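PDB 5SWV: pentafunctional AROM polypeptide from Schizosaccharomyces pombe, which probably carries out the central steps of the shikimate pathway, this portion holding its 3-dehydroquinate dehydratase and shikimate dehydrogenase activities. Local coordinates for residues A[369-381]-A[391-403]. Sequence-based numbering, arbitrary orientation.
Sequences SLRDTNGLVIGAG and LHRLGVSRIYLLN
Strands 374-378 and 398-403 are the two parallel strands of a right-handed beta-alpha-beta crossover, joined through helix 382-393; their axes approach to 4.4 Å at 25°. The register of Leu376 beside Tyr400 is fixed by two backbone bonds, Tyr400 N to Gly375 O and Val377 N to Tyr400 O, each 2.8 Å. In the first the donor stands 43° out of the Gly375 carbonyl plane, away from either lone pair, while the edge of the Tyr400 ring brings CD1 to 3.4 Å from the same Gly375 O. Tyr400 OH is held outside the pair by Glu434.

On the face carrying Leu376, Tyr400 and Leu402, CD1 of Leu376 rests 3.9 Å from Tyr400 CB and equally near Leu402 CB, bridging alternate residues of the neighbouring strand. On the helix-covered face, Val377 and Leu391 run antiparallel past one another, Val377 CG2 meeting Leu391 CD1 at 3.6 Å. Val377 CG2 lies beside its backbone N, with CG1 anti to that N (chi1 174°), which splits the branches between Leu391 and Leu401. Gly375 leaves room on this face for Leu391 and Val396, whose CG1 reaches 3.5 Å from Gly375 N.

The order 3-2-1-4-5-6 of this parallel sheet matches a Rossmann fold, as in the nucleotide-binding domain of shikimate dehydrogenases; the turn from Gly379 into helix 382-393 is consistent with its glycine-rich dinucleotide-binding loop.

At the other end, Thr373 O accepts from both Ser397 N and Arg398 N, the former in its carbonyl plane. A Schellman motif closes the helix at Gly395, whose O takes Asp372 N at 3.1 Å. Nearby, a water links Leu370 N to Leu394 O.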
ATOM      1  N   SER A 369      12.518  13.334   2.694  1.00 59.85           N
ATOM      2  CA  SER A 369      11.325  13.523   3.525  1.00 57.44           C
ATOM      3  C   SER A 369      10.947  15.008   3.481  1.00 56.42           C
ATOM      4  O   SER A 369      11.828  15.874   3.427  1.00 55.79           O
ATOM      5  CB  SER A 369      11.612  13.073   4.965  1.00 57.58           C
ATOM      6  OG  SER A 369      10.675  13.573   5.895  1.00 56.61           O
ATOM      7  N   LEU A 370       9.646  15.292   3.495  1.00 54.96           N
ATOM      8  CA  LEU A 370       9.147  16.667   3.523  1.00 54.76           C
ATOM      9  C   LEU A 370       8.882  17.183   4.935  1.00 55.43           C
ATOM     10  O   LEU A 370       8.370  18.296   5.077  1.00 56.06           O
ATOM     11  CB  LEU A 370       7.873  16.801   2.668  1.00 55.23           C
ATOM     12  CG  LEU A 370       7.995  16.661   1.139  1.00 54.93           C
ATOM     13  CD1 LEU A 370       6.627  16.672   0.475  1.00 53.88           C
ATOM     14  CD2 LEU A 370       8.856  17.764   0.553  1.00 55.51           C
ATOM     15  N   ARG A 371       9.216  16.410   5.974  1.00 56.87           N
ATOM     16  CA  ARG A 371       9.153  16.924   7.345  1.00 59.55           C
ATOM     17  C   ARG A 371       9.937  18.215   7.445  1.00 57.57           C
ATOM     18  O   ARG A 371      11.081  18.273   7.023  1.00 57.34           O
ATOM     19  CB  ARG A 371       9.661  15.932   8.408  1.00 65.27           C
ATOM     20  CG  ARG A 371       8.574  15.551   9.408  1.00 72.10           C
ATOM     21  CD  ARG A 371       8.978  14.426  10.359  1.00 79.86           C
ATOM     22  NE  ARG A 371       7.937  13.381  10.387  1.00 88.53           N
ATOM     23  CZ  ARG A 371       8.104  12.102  10.754  1.00 92.57           C
ATOM     24  NH1 ARG A 371       7.061  11.266  10.703  1.00 93.32           N
ATOM     25  NH2 ARG A 371       9.288  11.640  11.175  1.00 93.29           N
ATOM     26  N   ASP A 372       9.282  19.245   7.974  1.00 55.78           N
ATOM     27  CA  ASP A 372       9.868  20.556   8.216  1.00 54.58           C
ATOM     28  C   ASP A 372      10.446  21.205   6.963  1.00 51.72           C
ATOM     29  O   ASP A 372      11.561  21.702   6.989  1.00 53.06           O
ATOM     30  CB  ASP A 372      10.914  20.474   9.340  1.00 56.27           C
ATOM     31  CG  ASP A 372      10.302  20.137  10.694  1.00 58.55           C
ATOM     32  OD1 ASP A 372       9.121  20.480  10.956  1.00 58.34           O
ATOM     33  OD2 ASP A 372      11.032  19.550  11.520  1.00 61.42           O
ATOM     34  N   THR A 373       9.688  21.182   5.870  1.00 47.95           N
ATOM     35  CA  THR A 373      10.071  21.852   4.615  1.00 45.57           C
ATOM     36  C   THR A 373       9.023  22.891   4.267  1.00 43.19           C
ATOM     37  O   THR A 373       8.023  23.016   4.956  1.00 42.80           O
ATOM     38  CB  THR A 373      10.171  20.857   3.445  1.00 45.53           C
ATOM     39  OG1 THR A 373       8.952  20.100   3.340  1.00 44.96           O
ATOM     40  CG2 THR A 373      11.332  19.931   3.655  1.00 45.79           C
ATOM     41  N   ASN A 374       9.260  23.635   3.198  1.00 41.25           N
ATOM     42  CA  ASN A 374       8.314  24.624   2.738  1.00 40.68           C
ATOM     43  C   ASN A 374       7.656  24.192   1.453  1.00 39.88           C
ATOM     44  O   ASN A 374       8.325  23.671   0.562  1.00 40.45           O
ATOM     45  CB  ASN A 374       9.024  25.943   2.509  1.00 41.34           C
ATOM     46  CG  ASN A 374       9.791  26.401   3.726  1.00 41.54           C
ATOM     47  OD1 ASN A 374       9.312  26.324   4.866  1.00 42.26           O
ATOM     48  ND2 ASN A 374      10.993  26.865   3.498  1.00 41.28           N
ATOM     49  N   GLY A 375       6.349  24.436   1.357  1.00 38.48           N
ATOM     50  CA  GLY A 375       5.574  24.107   0.172  1.00 37.65           C
ATOM     51  C   GLY A 375       4.829  25.297  -0.393  1.00 36.77           C
ATOM     52  O   GLY A 375       4.742  26.339   0.243  1.00 37.14           O
ATOM     53  N   LEU A 376       4.290  25.128  -1.595  1.00 35.58           N
ATOM     54  CA  LEU A 376       3.464  26.129  -2.229  1.00 35.14           C
ATOM     55  C   LEU A 376       2.301  25.460  -2.931  1.00 35.01           C
ATOM     56  O   LEU A 376       2.490  24.515  -3.690  1.00 35.10           O
ATOM     57  CB  LEU A 376       4.263  26.919  -3.257  1.00 35.59           C
ATOM     58  CG  LEU A 376       3.443  27.864  -4.147  1.00 35.24           C
ATOM     59  CD1 LEU A 376       2.959  29.034  -3.317  1.00 35.42           C
ATOM     60  CD2 LEU A 376       4.257  28.317  -5.344  1.00 35.41           C
ATOM     61  N   VAL A 377       1.102  25.984  -2.691  1.00 34.51           N
ATOM     62  CA  VAL A 377      -0.100  25.575  -3.388  1.00 33.46           C
ATOM     63  C   VAL A 377      -0.586  26.812  -4.130  1.00 33.53           C
ATOM     64  O   VAL A 377      -0.625  27.913  -3.561  1.00 33.33           O
ATOM     65  CB  VAL A 377      -1.172  25.098  -2.391  1.00 33.64           C
ATOM     66  CG1 VAL A 377      -2.502  24.810  -3.096  1.00 33.75           C
ATOM     67  CG2 VAL A 377      -0.681  23.879  -1.609  1.00 33.40           C
ATOM     68  N   ILE A 378      -0.959  26.630  -5.391  1.00 33.37           N
ATOM     69  CA  ILE A 378      -1.463  27.718  -6.225  1.00 33.34           C
ATOM     70  C   ILE A 378      -2.886  27.395  -6.641  1.00 32.79           C
ATOM     71  O   ILE A 378      -3.135  26.337  -7.213  1.00 31.97           O
ATOM     72  CB  ILE A 378      -0.624  27.867  -7.492  1.00 34.02           C
ATOM     73  CG1 ILE A 378       0.852  28.060  -7.131  1.00 34.56           C
ATOM     74  CG2 ILE A 378      -1.129  29.043  -8.309  1.00 34.56           C
ATOM     75  CD1 ILE A 378       1.810  27.824  -8.273  1.00 34.84           C
ATOM     76  N   GLY A 379      -3.804  28.317  -6.360  1.00 32.79           N
ATOM     77  CA  GLY A 379      -5.240  28.109  -6.591  1.00 32.25           C
ATOM     78  C   GLY A 379      -6.059  28.041  -5.304  1.00 31.93           C
ATOM     79  O   GLY A 379      -5.517  27.903  -4.196  1.00 30.99           O
ATOM     80  N   ALA A 380      -7.375  28.143  -5.478  1.00 31.88           N
ATOM     81  CA  ALA A 380      -8.310  28.245  -4.372  1.00 32.19           C
ATOM     82  C   ALA A 380      -9.619  27.463  -4.541  1.00 31.99           C
ATOM     83  O   ALA A 380     -10.592  27.699  -3.801  1.00 31.42           O
ATOM     84  CB  ALA A 380      -8.618  29.712  -4.139  1.00 32.97           C
ATOM     85  N   GLY A 381      -9.645  26.520  -5.479  1.00 31.94           N
ATOM     86  CA  GLY A 381     -10.818  25.677  -5.666  1.00 31.68           C
ATOM     87  C   GLY A 381     -10.792  24.485  -4.740  1.00 31.35           C
ATOM     88  O   GLY A 381     -10.018  24.423  -3.770  1.00 31.07           O
ATOM     89  N   LEU A 391      -0.169  18.202   1.487  1.00 31.57           N
ATOM     90  CA  LEU A 391       1.161  18.712   1.859  1.00 32.31           C
ATOM     91  C   LEU A 391       1.341  18.668   3.366  1.00 32.33           C
ATOM     92  O   LEU A 391       2.383  18.257   3.848  1.00 31.30           O
ATOM     93  CB  LEU A 391       1.421  20.120   1.303  1.00 32.16           C
ATOM     94  CG  LEU A 391       1.600  20.162  -0.220  1.00 32.49           C
ATOM     95  CD1 LEU A 391       1.917  21.555  -0.716  1.00 32.70           C
ATOM     96  CD2 LEU A 391       2.697  19.212  -0.668  1.00 33.08           C
ATOM     97  N   HIS A 392       0.293  19.033   4.090  1.00 33.22           N
ATOM     98  CA  HIS A 392       0.326  18.994   5.536  1.00 34.89           C
ATOM     99  C   HIS A 392       0.539  17.574   6.034  1.00 36.42           C
ATOM    100  O   HIS A 392       1.355  17.333   6.929  1.00 37.85           O
ATOM    101  CB  HIS A 392      -0.953  19.593   6.148  1.00 34.77           C
ATOM    102  CG  HIS A 392      -0.870  19.791   7.631  1.00 34.75           C
ATOM    103  ND1 HIS A 392      -1.194  18.800   8.531  1.00 34.64           N
ATOM    104  CD2 HIS A 392      -0.477  20.856   8.368  1.00 34.98           C
ATOM    105  CE1 HIS A 392      -1.008  19.246   9.760  1.00 34.77           C
ATOM    106  NE2 HIS A 392      -0.570  20.490   9.689  1.00 35.09           N
ATOM    107  N   ARG A 393      -0.161  16.626   5.432  1.00 37.74           N
ATOM    108  CA  ARG A 393      -0.066  15.234   5.864  1.00 38.64           C
ATOM    109  C   ARG A 393       1.297  14.629   5.597  1.00 37.94           C
ATOM    110  O   ARG A 393       1.701  13.732   6.299  1.00 39.12           O
ATOM    111  CB  ARG A 393      -1.151  14.400   5.183  1.00 40.18           C
ATOM    112  CG  ARG A 393      -1.353  13.024   5.787  1.00 41.51           C
ATOM    113  CD  ARG A 393      -2.789  12.563   5.626  1.00 43.06           C
ATOM    114  NE  ARG A 393      -2.829  11.105   5.588  1.00 44.91           N
ATOM    115  CZ  ARG A 393      -2.984  10.303   6.634  1.00 46.47           C
ATOM    116  NH1 ARG A 393      -3.139  10.789   7.867  1.00 48.63           N
ATOM    117  NH2 ARG A 393      -2.982   8.987   6.438  1.00 46.89           N
ATOM    118  N   LEU A 394       1.995  15.119   4.581  1.00 37.72           N
ATOM    119  CA  LEU A 394       3.359  14.699   4.296  1.00 37.86           C
ATOM    120  C   LEU A 394       4.386  15.408   5.172  1.00 37.74           C
ATOM    121  O   LEU A 394       5.569  15.144   5.022  1.00 38.76           O
ATOM    122  CB  LEU A 394       3.707  14.978   2.827  1.00 38.93           C
ATOM    123  CG  LEU A 394       2.925  14.272   1.708  1.00 39.17           C
ATOM    124  CD1 LEU A 394       2.842  15.106   0.439  1.00 39.80           C
ATOM    125  CD2 LEU A 394       3.542  12.931   1.377  1.00 38.97           C
ATOM    126  N   GLY A 395       3.965  16.331   6.038  1.00 37.33           N
ATOM    127  CA  GLY A 395       4.858  16.958   7.017  1.00 37.54           C
ATOM    128  C   GLY A 395       5.411  18.341   6.674  1.00 37.80           C
ATOM    129  O   GLY A 395       6.261  18.851   7.402  1.00 38.98           O
ATOM    130  N   VAL A 396       4.943  18.964   5.599  1.00 36.83           N
ATOM    131  CA  VAL A 396       5.378  20.318   5.253  1.00 37.01           C
ATOM    132  C   VAL A 396       5.019  21.294   6.386  1.00 37.42           C
ATOM    133  O   VAL A 396       3.862  21.396   6.773  1.00 36.93           O
ATOM    134  CB  VAL A 396       4.734  20.788   3.929  1.00 36.63           C
ATOM    135  CG1 VAL A 396       4.990  22.267   3.672  1.00 36.88           C
ATOM    136  CG2 VAL A 396       5.259  19.966   2.766  1.00 36.61           C
ATOM    137  N   SER A 397       6.010  22.004   6.916  1.00 39.20           N
ATOM    138  CA  SER A 397       5.793  22.912   8.071  1.00 40.70           C
ATOM    139  C   SER A 397       5.414  24.348   7.689  1.00 40.86           C
ATOM    140  O   SER A 397       4.912  25.073   8.534  1.00 41.07           O
ATOM    141  CB  SER A 397       7.007  22.930   8.994  1.00 40.36           C
ATOM    142  OG  SER A 397       8.142  23.329   8.261  1.00 41.82           O
ATOM    143  N   ARG A 398       5.674  24.765   6.450  1.00 41.43           N
ATOM    144  CA  ARG A 398       5.151  26.040   5.950  1.00 42.02           C
ATOM    145  C   ARG A 398       4.523  25.822   4.586  1.00 39.23           C
ATOM    146  O   ARG A 398       5.211  25.571   3.616  1.00 38.33           O
ATOM    147  CB  ARG A 398       6.246  27.103   5.867  1.00 45.57           C
ATOM    148  CG  ARG A 398       7.129  27.176   7.105  1.00 49.15           C
ATOM    149  CD  ARG A 398       7.921  28.462   7.208  1.00 52.22           C
ATOM    150  NE  ARG A 398       7.022  29.540   7.607  1.00 56.70           N
ATOM    151  CZ  ARG A 398       7.343  30.609   8.340  1.00 61.41           C
ATOM    152  NH1 ARG A 398       6.400  31.507   8.623  1.00 61.46           N
ATOM    153  NH2 ARG A 398       8.581  30.801   8.813  1.00 64.07           N
ATOM    154  N   ILE A 399       3.203  25.921   4.537  1.00 37.34           N
ATOM    155  CA  ILE A 399       2.438  25.714   3.326  1.00 36.58           C
ATOM    156  C   ILE A 399       2.052  27.094   2.785  1.00 36.45           C
ATOM    157  O   ILE A 399       1.099  27.714   3.278  1.00 35.92           O
ATOM    158  CB  ILE A 399       1.182  24.854   3.616  1.00 36.23           C
ATOM    159  CG1 ILE A 399       1.569  23.531   4.292  1.00 36.26           C
ATOM    160  CG2 ILE A 399       0.427  24.548   2.338  1.00 36.01           C
ATOM    161  CD1 ILE A 399       0.421  22.792   4.945  1.00 36.11           C
ATOM    162  N   TYR A 400       2.809  27.580   1.794  1.00 36.02           N
ATOM    163  CA  TYR A 400       2.521  28.871   1.159  1.00 36.01           C
ATOM    164  C   TYR A 400       1.347  28.745   0.196  1.00 35.45           C
ATOM    165  O   TYR A 400       1.216  27.734  -0.508  1.00 34.64           O
ATOM    166  CB  TYR A 400       3.775  29.459   0.482  1.00 36.44           C
ATOM    167  CG  TYR A 400       4.776  29.935   1.507  1.00 37.01           C
ATOM    168  CD1 TYR A 400       5.727  29.063   2.043  1.00 37.52           C
ATOM    169  CD2 TYR A 400       4.728  31.232   2.009  1.00 37.35           C
ATOM    170  CE1 TYR A 400       6.628  29.481   3.023  1.00 37.81           C
ATOM    171  CE2 TYR A 400       5.622  31.659   2.985  1.00 37.97           C
ATOM    172  CZ  TYR A 400       6.575  30.777   3.494  1.00 38.08           C
ATOM    173  OH  TYR A 400       7.468  31.186   4.469  1.00 38.53           O
ATOM    174  N   LEU A 401       0.490  29.766   0.187  1.00 34.83           N
ATOM    175  CA  LEU A 401      -0.740  29.752  -0.597  1.00 34.97           C
ATOM    176  C   LEU A 401      -0.866  31.011  -1.446  1.00 35.59           C
ATOM    177  O   LEU A 401      -0.871  32.118  -0.916  1.00 36.16           O
ATOM    178  CB  LEU A 401      -1.930  29.632   0.335  1.00 34.80           C
ATOM    179  CG  LEU A 401      -3.324  29.593  -0.296  1.00 35.45           C
ATOM    180  CD1 LEU A 401      -3.475  28.465  -1.311  1.00 35.99           C
ATOM    181  CD2 LEU A 401      -4.381  29.448   0.785  1.00 35.54           C
ATOM    182  N   LEU A 402      -0.997  30.837  -2.758  1.00 35.88           N
ATOM    183  CA  LEU A 402      -0.886  31.932  -3.704  1.00 36.47           C
ATOM    184  C   LEU A 402      -2.075  31.987  -4.644  1.00 37.26           C
ATOM    185  O   LEU A 402      -2.422  30.978  -5.273  1.00 37.82           O
ATOM    186  CB  LEU A 402       0.386  31.772  -4.514  1.00 36.91           C
ATOM    187  CG  LEU A 402       0.627  32.796  -5.635  1.00 38.24           C
ATOM    188  CD1 LEU A 402       0.725  34.232  -5.115  1.00 38.26           C
ATOM    189  CD2 LEU A 402       1.890  32.426  -6.399  1.00 38.79           C
ATOM    190  N   ASN A 403      -2.663  33.182  -4.761  1.00 38.09           N
ATOM    191  CA  ASN A 403      -3.841  33.426  -5.584  1.00 39.12           C
ATOM    192  C   ASN A 403      -3.913  34.830  -6.166  1.00 40.66           C
ATOM    193  O   ASN A 403      -3.135  35.714  -5.811  1.00 41.87           O
ATOM    194  CB  ASN A 403      -5.096  33.162  -4.759  1.00 38.93           C
ATOM    195  CG  ASN A 403      -5.348  31.686  -4.565  1.00 38.58           C
ATOM    196  OD1 ASN A 403      -5.648  30.982  -5.518  1.00 38.86           O
ATOM    197  ND2 ASN A 403      -5.189  31.203  -3.343  1.00 38.34           N
TER
HETATM  198  O   HOH W   1       7.330  13.274   3.568  1.00 38.75           O